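Local coordinates for protein beta-N-acetylhexosaminidase (Microbacterium sp. HJ5, PDB 7BWG) that probably hydrolyses terminal non-reducing N-acetyl-D-hexosamine residues from N-acetyl-beta-D-hexosaminides, as a family 20 glycoside hydrolase, at residues V23-A28 with R492-A497; G344-A349 with G361-Q366. All coordinates share one frame; numbering follows the deposited sequence.

Contact 1 of 2, residues V23-A28 with R492-A497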
# COMPACT_ATOMS: atom_id res chain seq x y z
N VAL A 23 -29.90 9.06 18.03
CA VAL A 23 -29.85 8.04 16.98
C VAL A 23 -28.41 7.87 16.51
O VAL A 23 -27.75 8.87 16.18
CB VAL A 23 -30.77 8.39 15.81
CG1 VAL A 23 -30.80 7.27 14.78
CG2 VAL A 23 -32.18 8.69 16.31
N PRO A 24 -27.86 6.64 16.45
CA PRO A 24 -28.50 5.35 16.74
C PRO A 24 -28.82 5.16 18.21
O PRO A 24 -28.13 5.71 19.07
CB PRO A 24 -27.45 4.33 16.28
CG PRO A 24 -26.47 5.09 15.45
CD PRO A 24 -26.47 6.47 16.01
N ALA A 25 -29.86 4.39 18.50
CA ALA A 25 -30.27 4.12 19.87
C ALA A 25 -29.12 3.47 20.63
O ALA A 25 -28.66 2.39 20.24
CB ALA A 25 -31.50 3.21 19.90
N PRO A 26 -28.63 4.09 21.71
CA PRO A 26 -27.52 3.50 22.46
C PRO A 26 -27.91 2.19 23.11
O PRO A 26 -29.09 1.85 23.24
CB PRO A 26 -27.19 4.57 23.51
CG PRO A 26 -27.81 5.83 22.99
CD PRO A 26 -29.02 5.41 22.23
N ALA A 27 -26.89 1.44 23.53
CA ALA A 27 -27.13 0.15 24.16
C ALA A 27 -27.84 0.31 25.50
O ALA A 27 -28.82 -0.38 25.79
CB ALA A 27 -25.81 -0.60 24.34
N ALA A 28 -27.35 1.23 26.33
CA ALA A 28 -27.94 1.50 27.64
C ALA A 28 -28.07 3.01 27.80
O ALA A 28 -27.07 3.73 27.74
CB ALA A 28 -27.09 0.91 28.77
N ARG A 492 -39.07 6.29 14.68
CA ARG A 492 -39.76 7.42 14.05
C ARG A 492 -39.87 8.62 14.98
O ARG A 492 -40.08 9.74 14.50
CB ARG A 492 -41.16 6.99 13.59
N ALA A 493 -39.74 8.43 16.29
CA ALA A 493 -39.76 9.56 17.21
C ALA A 493 -38.38 10.16 17.41
O ALA A 493 -38.25 11.39 17.49
CB ALA A 493 -40.34 9.13 18.56
N ARG A 494 -37.34 9.32 17.48
CA ARG A 494 -36.00 9.81 17.78
C ARG A 494 -35.36 10.47 16.56
O ARG A 494 -34.74 11.54 16.69
CB ARG A 494 -35.13 8.66 18.29
CG ARG A 494 -35.66 8.01 19.55
CD ARG A 494 -34.71 6.95 20.08
NE ARG A 494 -34.89 5.66 19.43
CZ ARG A 494 -34.07 5.16 18.52
NH1 ARG A 494 -32.99 5.84 18.15
NH2 ARG A 494 -34.32 3.98 17.97
N VAL A 495 -35.48 9.87 15.38
CA VAL A 495 -34.91 10.48 14.19
C VAL A 495 -35.70 11.71 13.76
O VAL A 495 -35.17 12.58 13.07
CB VAL A 495 -34.79 9.43 13.06
CG1 VAL A 495 -36.15 8.94 12.62
CG2 VAL A 495 -34.02 9.98 11.87
N GLY A 496 -36.97 11.81 14.19
CA GLY A 496 -37.73 13.03 13.96
C GLY A 496 -37.33 14.19 14.84
O GLY A 496 -37.54 15.34 14.46
N ALA A 497 -36.78 13.90 16.02
CA ALA A 497 -36.29 14.96 16.90
C ALA A 497 -34.97 15.54 16.43
O ALA A 497 -34.64 16.67 16.80
CB ALA A 497 -36.15 14.44 18.33
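R494 carries most of this contact. It reaches from helix 488-497 to the irregular segment V23-A28. Its CG stands anti to the carbonyl carbon and beside the backbone N (chi1 -60°). The chain runs straight at chi2 and then bends at chi3 (-84°), which turns the guanidinium toward A25. The methyl of A25 sits over one face of that flat group, toward its rim. A25 CB is 3.5 Å from R494 CZ. V23 crosses the arginine obliquely. Its CG1 is anti to the backbone N (chi1 -175°), so CG2 is the branch that meets the helix. V23 CG2 lies 3.6 Å from R494 CB, at the base of the side chain, and 3.5 Å from R494 NH1, near its tip. The same methyl packs 4.2 Å from V495 CB. The peptide bond between V23 and P24 is cis. The contact ties the start of the N-terminal domain, just before strand 28-31 of its mixed sheet, to a helix that comes after strand 442-449 in the chain. Helix 467-475 also packs here: V23 touches A469 and E473, and P24 touches A472. No hydrogen bond crosses between the two segments. A25 N and R494 NH1 are both donors, and both turn to E473 OE1, which accepts a hydrogen bond from A25 N and forms a salt bridge with R494 NH1 that probably stabilises both charged forms. R494 NE bonds S490 OG and NH2 bonds L485 O, so all three guanidinium nitrogens are engaged and the rotation of the group is restricted. An alanine at R494 would remove the flat surface under A25 and the charge facing E473, and would probably loosen the segment against the helix.

Contact 2 of 2, residues G344-A349 with G361-Q366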
# COMPACT_ATOMS: atom_id res chain seq x y z
N GLY A 344 -2.20 -9.30 0.82
CA GLY A 344 -2.26 -8.96 2.23
C GLY A 344 -3.55 -8.31 2.67
O GLY A 344 -3.63 -7.85 3.82
N LYS A 345 -4.56 -8.26 1.81
CA LYS A 345 -5.83 -7.63 2.12
C LYS A 345 -6.95 -8.66 2.16
O LYS A 345 -6.82 -9.78 1.64
CB LYS A 345 -6.17 -6.55 1.08
CG LYS A 345 -5.15 -5.44 0.97
CD LYS A 345 -5.08 -4.63 2.25
CE LYS A 345 -4.25 -3.37 2.07
NZ LYS A 345 -4.09 -2.62 3.34
N THR A 346 -8.05 -8.28 2.79
CA THR A 346 -9.25 -9.11 2.81
C THR A 346 -10.14 -8.71 1.63
O THR A 346 -10.56 -7.55 1.55
CB THR A 346 -10.01 -8.94 4.11
OG1 THR A 346 -9.28 -9.56 5.18
CG2 THR A 346 -11.39 -9.58 4.01
N PRO A 347 -10.44 -9.62 0.71
CA PRO A 347 -11.24 -9.25 -0.46
C PRO A 347 -12.73 -9.23 -0.14
O PRO A 347 -13.24 -10.02 0.66
CB PRO A 347 -10.91 -10.35 -1.48
CG PRO A 347 -10.28 -11.48 -0.69
CD PRO A 347 -10.12 -11.06 0.74
N VAL A 348 -13.42 -8.29 -0.78
CA VAL A 348 -14.86 -8.12 -0.62
C VAL A 348 -15.53 -8.30 -1.97
O VAL A 348 -14.98 -7.89 -3.00
CB VAL A 348 -15.22 -6.75 -0.00
CG1 VAL A 348 -16.62 -6.78 0.59
CG2 VAL A 348 -14.20 -6.37 1.06
N ALA A 349 -16.71 -8.90 -1.97
CA ALA A 349 -17.45 -9.14 -3.21
C ALA A 349 -18.94 -9.12 -2.90
O ALA A 349 -19.36 -9.14 -1.74
CB ALA A 349 -17.05 -10.47 -3.85
N GLY A 361 -12.21 -16.87 3.10
CA GLY A 361 -12.44 -15.80 4.06
C GLY A 361 -12.86 -14.49 3.45
O GLY A 361 -12.69 -13.44 4.08
N ALA A 362 -13.40 -14.51 2.24
CA ALA A 362 -13.79 -13.27 1.57
C ALA A 362 -15.04 -12.67 2.21
O ALA A 362 -15.95 -13.39 2.63
CB ALA A 362 -14.04 -13.53 0.08
N THR A 363 -15.07 -11.35 2.28
CA THR A 363 -16.15 -10.58 2.87
C THR A 363 -17.16 -10.19 1.78
O THR A 363 -16.84 -10.14 0.59
CB THR A 363 -15.58 -9.35 3.59
OG1 THR A 363 -14.92 -9.78 4.78
CG2 THR A 363 -16.64 -8.34 3.96
N VAL A 364 -18.41 -9.96 2.19
CA VAL A 364 -19.52 -9.88 1.25
C VAL A 364 -20.46 -8.73 1.59
O VAL A 364 -20.70 -8.44 2.76
CB VAL A 364 -20.31 -11.21 1.24
CG1 VAL A 364 -21.67 -11.03 0.57
CG2 VAL A 364 -19.49 -12.25 0.55
N GLY A 365 -20.97 -8.07 0.55
CA GLY A 365 -22.16 -7.25 0.68
C GLY A 365 -23.37 -7.93 0.08
O GLY A 365 -23.58 -7.87 -1.13
N GLN A 366 -24.17 -8.61 0.91
CA GLN A 366 -25.44 -9.15 0.43
C GLN A 366 -26.38 -8.01 0.06
O GLN A 366 -26.66 -7.14 0.89
CB GLN A 366 -26.08 -10.04 1.50
CG GLN A 366 -27.53 -10.43 1.22
CD GLN A 366 -27.69 -11.89 0.85
OE1 GLN A 366 -26.87 -12.73 1.21
NE2 GLN A 366 -28.77 -12.20 0.14
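Strands 346-349 and 363-366 run side by side in the same direction. The angle between them is 19° and their axes come within 4.6 Å. Three backbone hydrogen bonds join them. T363 N donates to P347 O at 2.8 Å, nearly along the C=O axis. T363 O then accepts from A349 N at 2.8 Å. A349 O in turn accepts from G365 N at 3.0 Å. The last two donors lie in the plane of their carbonyls. T363 thus uses both its N-H and its C=O on the neighbouring strand, on either side of V348. Its side chain lies on the same sheet face as that of V348. From the base up, T363 CB lies 3.8 Å from P347 O, the carbonyl that takes its own N-H. There the side chain forks. CG2 is anti to the backbone N and meets V348 CG1 at 3.7 Å; the two side chains lie alongside each other and point the same way. OG1 sits beside the backbone N (chi1 -72°) and comes 3.6 Å from T346 CG2, a methyl that reaches it from a side chain set at about a right angle. The opposite face holds A349 and V364. V364 has its CG1 anti to the backbone N, and both its methyls lie near A349 O. V364 also packs on F384 of helix 377-386. At the other edges V348 bonds through its backbone to L314 and L316, and V364 to I392, so the two strands sit inside a larger sheet. A349 lies about 11 Å from E320, side chain to side chain; E320 is the predicted proton donor. The arrangement is that of two neighbouring parallel strands in the wall of a TIM barrel, the catalytic fold of family 20.

From the N terminus, the chain first passes V23-A28 and enters the mixed sheet of the N-terminal domain. It then builds the catalytic barrel strand by strand. Contact 2 closes a short loop here, with 11 residues and no helix between its two segments. The chain goes on through strands 391-393 and 442-449 and helix 467-475. It closes contact 1 at R492-A497, after 463 intervening residues. Contact 2 therefore falls wholly within the long loop of contact 1, and the two do not cross. Their centres are about 31 Å apart, on opposite sides of the chain's centre. Contact 1 joins the loop before strand 28-31 to helix 488-497; contact 2 is internal to the barrel.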